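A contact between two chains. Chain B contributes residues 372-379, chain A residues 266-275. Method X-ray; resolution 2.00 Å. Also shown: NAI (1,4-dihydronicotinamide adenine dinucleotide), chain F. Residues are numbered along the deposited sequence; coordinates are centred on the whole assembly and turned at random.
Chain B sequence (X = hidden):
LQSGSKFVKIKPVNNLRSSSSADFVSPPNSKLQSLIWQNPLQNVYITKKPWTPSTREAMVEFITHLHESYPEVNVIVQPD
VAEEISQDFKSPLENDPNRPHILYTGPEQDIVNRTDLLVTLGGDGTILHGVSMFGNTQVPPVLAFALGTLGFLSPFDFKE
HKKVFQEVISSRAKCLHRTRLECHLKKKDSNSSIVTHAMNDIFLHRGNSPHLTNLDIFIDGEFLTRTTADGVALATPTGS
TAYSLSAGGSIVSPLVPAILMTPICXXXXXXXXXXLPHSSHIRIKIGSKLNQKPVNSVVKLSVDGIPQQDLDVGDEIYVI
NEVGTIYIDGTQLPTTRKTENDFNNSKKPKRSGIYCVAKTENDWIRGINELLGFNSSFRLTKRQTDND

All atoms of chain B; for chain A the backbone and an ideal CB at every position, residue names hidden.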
# COMPACT_ATOMS: atom_id res chain seq x y z
N LEU B 372 14.95 -7.52 7.34
CA LEU B 372 13.58 -7.06 7.11
C LEU B 372 12.78 -7.98 6.20
O LEU B 372 11.58 -7.81 6.07
CB LEU B 372 13.56 -5.63 6.57
CG LEU B 372 14.22 -4.53 7.41
CD1 LEU B 372 13.96 -3.20 6.72
CD2 LEU B 372 13.67 -4.52 8.86
N GLY B 373 13.44 -8.96 5.58
CA GLY B 373 12.74 -9.87 4.67
C GLY B 373 12.31 -9.20 3.37
O GLY B 373 11.32 -9.61 2.74
N PHE B 374 13.07 -8.18 2.96
CA PHE B 374 12.75 -7.42 1.74
C PHE B 374 12.55 -8.34 0.54
O PHE B 374 13.37 -9.25 0.30
CB PHE B 374 13.86 -6.42 1.41
CG PHE B 374 13.69 -5.75 0.06
CD1 PHE B 374 12.70 -4.79 -0.13
CD2 PHE B 374 14.49 -6.12 -1.02
CE1 PHE B 374 12.52 -4.20 -1.39
CE2 PHE B 374 14.33 -5.53 -2.26
CZ PHE B 374 13.34 -4.56 -2.45
N ASN B 375 11.49 -8.07 -0.22
CA ASN B 375 11.10 -8.88 -1.38
C ASN B 375 11.33 -10.39 -1.21
O ASN B 375 12.02 -11.02 -2.01
CB ASN B 375 11.75 -8.36 -2.67
CG ASN B 375 11.15 -9.00 -3.92
OD1 ASN B 375 9.94 -9.11 -4.04
ND2 ASN B 375 12.00 -9.44 -4.84
N SER B 376 10.76 -10.97 -0.16
CA SER B 376 10.82 -12.41 0.06
C SER B 376 10.04 -13.10 -1.04
O SER B 376 8.90 -12.74 -1.34
CB SER B 376 10.22 -12.79 1.41
OG SER B 376 11.00 -12.26 2.46
N SER B 377 10.69 -14.09 -1.65
CA SER B 377 10.07 -14.91 -2.68
C SER B 377 8.97 -15.78 -2.05
O SER B 377 9.11 -16.26 -0.92
CB SER B 377 11.15 -15.79 -3.32
OG SER B 377 10.58 -16.80 -4.13
N PHE B 378 7.87 -15.96 -2.77
CA PHE B 378 6.91 -16.99 -2.39
C PHE B 378 7.65 -18.34 -2.44
O PHE B 378 8.64 -18.46 -3.16
CB PHE B 378 5.69 -16.98 -3.32
CG PHE B 378 4.84 -15.71 -3.24
CD1 PHE B 378 4.79 -14.94 -2.08
CD2 PHE B 378 4.08 -15.31 -4.34
CE1 PHE B 378 3.99 -13.78 -2.01
CE2 PHE B 378 3.29 -14.15 -4.29
CZ PHE B 378 3.24 -13.39 -3.12
N ARG B 379 7.20 -19.33 -1.68
CA ARG B 379 7.86 -20.65 -1.63
C ARG B 379 7.73 -21.36 -2.98
O ARG B 379 6.62 -21.60 -3.46
CB ARG B 379 7.28 -21.52 -0.51
CG ARG B 379 8.12 -22.76 -0.18
CD ARG B 379 7.63 -23.53 1.06
NE ARG B 379 7.48 -22.67 2.25
CZ ARG B 379 8.49 -22.16 2.96
NH1 ARG B 379 9.76 -22.39 2.64
NH2 ARG B 379 8.22 -21.40 4.02
N UNK A 266 4.46 -6.94 -8.48
CA UNK A 266 5.37 -8.06 -8.17
C UNK A 266 4.66 -9.22 -7.47
O UNK A 266 3.74 -9.00 -6.68
CB UNK A 266 6.52 -7.57 -7.29
N UNK A 267 5.13 -10.44 -7.73
CA UNK A 267 4.70 -11.64 -7.01
C UNK A 267 5.42 -11.70 -5.69
O UNK A 267 6.33 -12.51 -5.50
CB UNK A 267 4.96 -12.91 -7.82
N UNK A 268 5.04 -10.81 -4.80
CA UNK A 268 5.70 -10.72 -3.51
C UNK A 268 4.77 -9.90 -2.62
O UNK A 268 4.02 -9.06 -3.12
CB UNK A 268 7.09 -10.10 -3.62
N UNK A 269 4.83 -10.15 -1.32
CA UNK A 269 4.14 -9.29 -0.36
C UNK A 269 5.08 -8.24 0.21
O UNK A 269 4.64 -7.34 0.92
CB UNK A 269 3.54 -10.13 0.77
N UNK A 270 6.36 -8.32 -0.12
CA UNK A 270 7.36 -7.51 0.60
C UNK A 270 8.30 -6.66 -0.26
O UNK A 270 9.34 -6.21 0.24
CB UNK A 270 8.22 -8.44 1.46
N UNK A 271 7.96 -6.44 -1.53
CA UNK A 271 8.78 -5.55 -2.37
C UNK A 271 8.30 -4.12 -2.16
O UNK A 271 7.58 -3.56 -3.00
CB UNK A 271 8.70 -5.94 -3.85
N UNK A 272 8.68 -3.55 -1.02
CA UNK A 272 8.36 -2.16 -0.72
C UNK A 272 9.22 -1.29 -1.64
O UNK A 272 10.40 -1.58 -1.82
CB UNK A 272 8.60 -1.83 0.75
N UNK A 273 8.65 -0.20 -2.20
CA UNK A 273 9.46 0.65 -3.10
C UNK A 273 10.72 1.17 -2.42
O UNK A 273 10.71 1.43 -1.20
CB UNK A 273 8.63 1.83 -3.60
N UNK A 274 11.81 1.27 -3.18
CA UNK A 274 13.11 1.70 -2.64
C UNK A 274 13.49 3.08 -3.15
O UNK A 274 13.18 3.43 -4.30
CB UNK A 274 14.20 0.69 -3.01
N UNK A 275 14.18 3.85 -2.31
CA UNK A 275 14.73 5.14 -2.71
C UNK A 275 16.24 5.03 -2.56
O UNK A 275 16.76 4.81 -1.45
CB UNK A 275 14.16 6.29 -1.88
PA NAI F . 1.62 -18.44 -14.68
O1A NAI F . 2.58 -19.57 -14.52
O2A NAI F . 2.03 -17.38 -15.81
O5B NAI F . 1.58 -17.45 -13.48
C5B NAI F . 0.95 -17.81 -12.36
C4B NAI F . 1.80 -17.44 -11.19
O4B NAI F . 0.75 -17.11 -10.28
C3B NAI F . 2.40 -18.77 -10.74
O3B NAI F . 3.42 -18.50 -9.77
C2B NAI F . 1.17 -19.43 -10.11
O2B NAI F . 1.53 -20.43 -9.15
C1B NAI F . 0.56 -18.23 -9.39
N9A NAI F . -0.89 -18.36 -9.17
C8A NAI F . -1.82 -18.70 -10.08
N7A NAI F . -3.01 -18.73 -9.50
C5A NAI F . -2.85 -18.41 -8.21
C6A NAI F . -3.71 -18.26 -7.14
N6A NAI F . -5.04 -18.45 -7.26
N1A NAI F . -3.19 -17.91 -5.95
C2A NAI F . -1.89 -17.71 -5.79
N3A NAI F . -1.04 -17.83 -6.79
C4A NAI F . -1.50 -18.17 -8.01
O3 NAI F . 0.10 -18.90 -15.15
PN NAI F . -0.88 -19.90 -14.36
O1N NAI F . -0.12 -20.71 -13.38
O2N NAI F . -1.69 -20.55 -15.42
O5D NAI F . -1.84 -18.87 -13.53
C5D NAI F . -2.58 -17.85 -14.24
C4D NAI F . -2.64 -16.58 -13.38
O4D NAI F . -1.42 -15.85 -13.56
C3D NAI F . -3.68 -15.56 -13.84
O3D NAI F . -4.98 -15.95 -13.38
C2D NAI F . -3.20 -14.29 -13.11
O2D NAI F . -3.86 -14.16 -11.84
C1D NAI F . -1.69 -14.58 -12.89
N1N NAI F . -0.95 -13.42 -13.43
C2N NAI F . -0.25 -12.62 -12.51
C3N NAI F . 0.45 -11.50 -12.93
C7N NAI F . 1.21 -10.68 -11.86
O7N NAI F . 1.85 -9.67 -12.14
N7N NAI F . 1.06 -11.15 -10.63
C4N NAI F . 0.45 -11.14 -14.28
C5N NAI F . -0.26 -11.93 -15.21
C6N NAI F . -0.96 -13.06 -14.80

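Position 266 points its CA-to-CB bond toward chain B, yet the ideal CB stops 5.0 Å from Asn B375 OD1. With phi -81° and psi 148°, many residues would fit, proline among them; it is Pro A266, which covers none of chain B.

At 267 the bond runs sideways, and the ideal CB lies 4.1 Å from Phe B378 CE2. The bound NAI lies on this side too, so a long chain, apolar or cationic, could use both. The residue is Arg A267. Its guanidinium is sandwiched: Phe B378 CE2 lies over one face, 3.5 Å from Arg A267 NH2, and NAI O4B over the opposite face.

Position 268 is the most restrictive: its ideal CB is 3.0 Å from Asn B375 OD1 and 3.9 Å from Ser B376 O. Two acceptors so near favour a small side chain, preferably a donor. Ser A268, chi1 t, places OG 2.9 Å from Asn B375 OD1 and 3.2 Å from Ser B376 O; which of them receives its proton is left open. Its OG also accepts from the backbone N of 270 (3.1 Å, 165°).

The sideways CB of 269 is 4.6 Å from Phe B378 CE1, which suits an aliphatic residue. Leu A269 brings CG to 4.0 Å from that CE1.

Position 270 points toward chain B, its CB 3.6 Å from Gly B373 O and 3.9 Å from Ser B376 N. A short polar side chain suits this; serine or threonine come to mind. Ser A270, chi1 p, accepts at OG from Ser B376 N (2.7 Å, 143°), while its backbone O accepts from Asn B375 N (2.9 Å, 158°). The pair anchors two successive backbone amides of chain B.

At 271 the CB is 3.4 Å from Asn B375 OD1 and 4.9 Å from Phe B374 CE1; a large apolar or aromatic group could reach the Phe B374 ring. Phe A271 offers its face to the edge of that ring, with centroids 5.1 Å apart and planes at 73°.

The bond of 272 runs sideways, its CB 5.1 Å from Phe B374 CE1, leaving the side chain free to vary. It is Arg A272, whose backbone O sits at the edge of the Phe B374 ring, 3.4 Å from CE1.

Position 273 points away, tolerating many residues; it is Pro A273.

At 274 the bond points toward chain B, with CB 5.4 Å from Phe B374 CZ, a gap for a branched aliphatic. Leu A274 fills it, CD2 3.6 Å from Phe B374 CE1.

Position 275 is out of reach, and its extended backbone admits many residues, beta-branched ones included; it is Ile A275.

Chain A (266-275) PRSLSFRPLI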
# COMPACT_ATOMS: atom_id res chain seq x y z
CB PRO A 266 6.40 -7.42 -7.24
CG PRO A 266 5.59 -6.36 -6.47
CD PRO A 266 4.59 -5.83 -7.51
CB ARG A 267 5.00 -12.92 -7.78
CG ARG A 267 4.20 -13.12 -9.03
CD ARG A 267 2.70 -13.10 -8.75
NE ARG A 267 2.24 -14.18 -7.89
CZ ARG A 267 1.11 -14.13 -7.18
NH1 ARG A 267 0.35 -13.04 -7.19
NH2 ARG A 267 0.75 -15.16 -6.43
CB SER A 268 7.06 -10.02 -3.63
OG SER A 268 7.71 -9.94 -2.37
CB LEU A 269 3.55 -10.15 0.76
CG LEU A 269 2.34 -11.03 0.38
CD1 LEU A 269 1.95 -11.90 1.58
CD2 LEU A 269 1.14 -10.18 -0.08
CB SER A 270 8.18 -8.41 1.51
OG SER A 270 8.70 -9.54 0.81
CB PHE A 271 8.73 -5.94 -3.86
CG PHE A 271 9.85 -5.33 -4.70
CD1 PHE A 271 10.37 -6.03 -5.80
CD2 PHE A 271 10.37 -4.07 -4.42
CE1 PHE A 271 11.40 -5.47 -6.59
CE2 PHE A 271 11.39 -3.50 -5.21
CZ PHE A 271 11.90 -4.20 -6.29
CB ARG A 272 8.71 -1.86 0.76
CG ARG A 272 8.24 -0.50 1.31
CD ARG A 272 6.70 -0.40 1.39
NE ARG A 272 6.11 -1.33 2.36
CZ ARG A 272 5.94 -1.06 3.66
NH1 ARG A 272 6.34 0.10 4.16
NH2 ARG A 272 5.37 -1.95 4.47
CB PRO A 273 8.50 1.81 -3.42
CG PRO A 273 7.13 1.24 -3.25
CD PRO A 273 7.27 0.31 -2.06
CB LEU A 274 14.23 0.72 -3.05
CG LEU A 274 14.17 -0.74 -2.61
CD1 LEU A 274 15.41 -1.48 -3.14
CD2 LEU A 274 14.01 -0.91 -1.07
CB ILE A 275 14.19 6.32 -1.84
CG1 ILE A 275 12.64 6.32 -1.74
CG2 ILE A 275 14.75 7.66 -2.34
CD1 ILE A 275 11.89 6.67 -3.02
O HOH W 1 7.56 -14.99 -5.37
O HOH W 2 6.77 -11.79 -0.07
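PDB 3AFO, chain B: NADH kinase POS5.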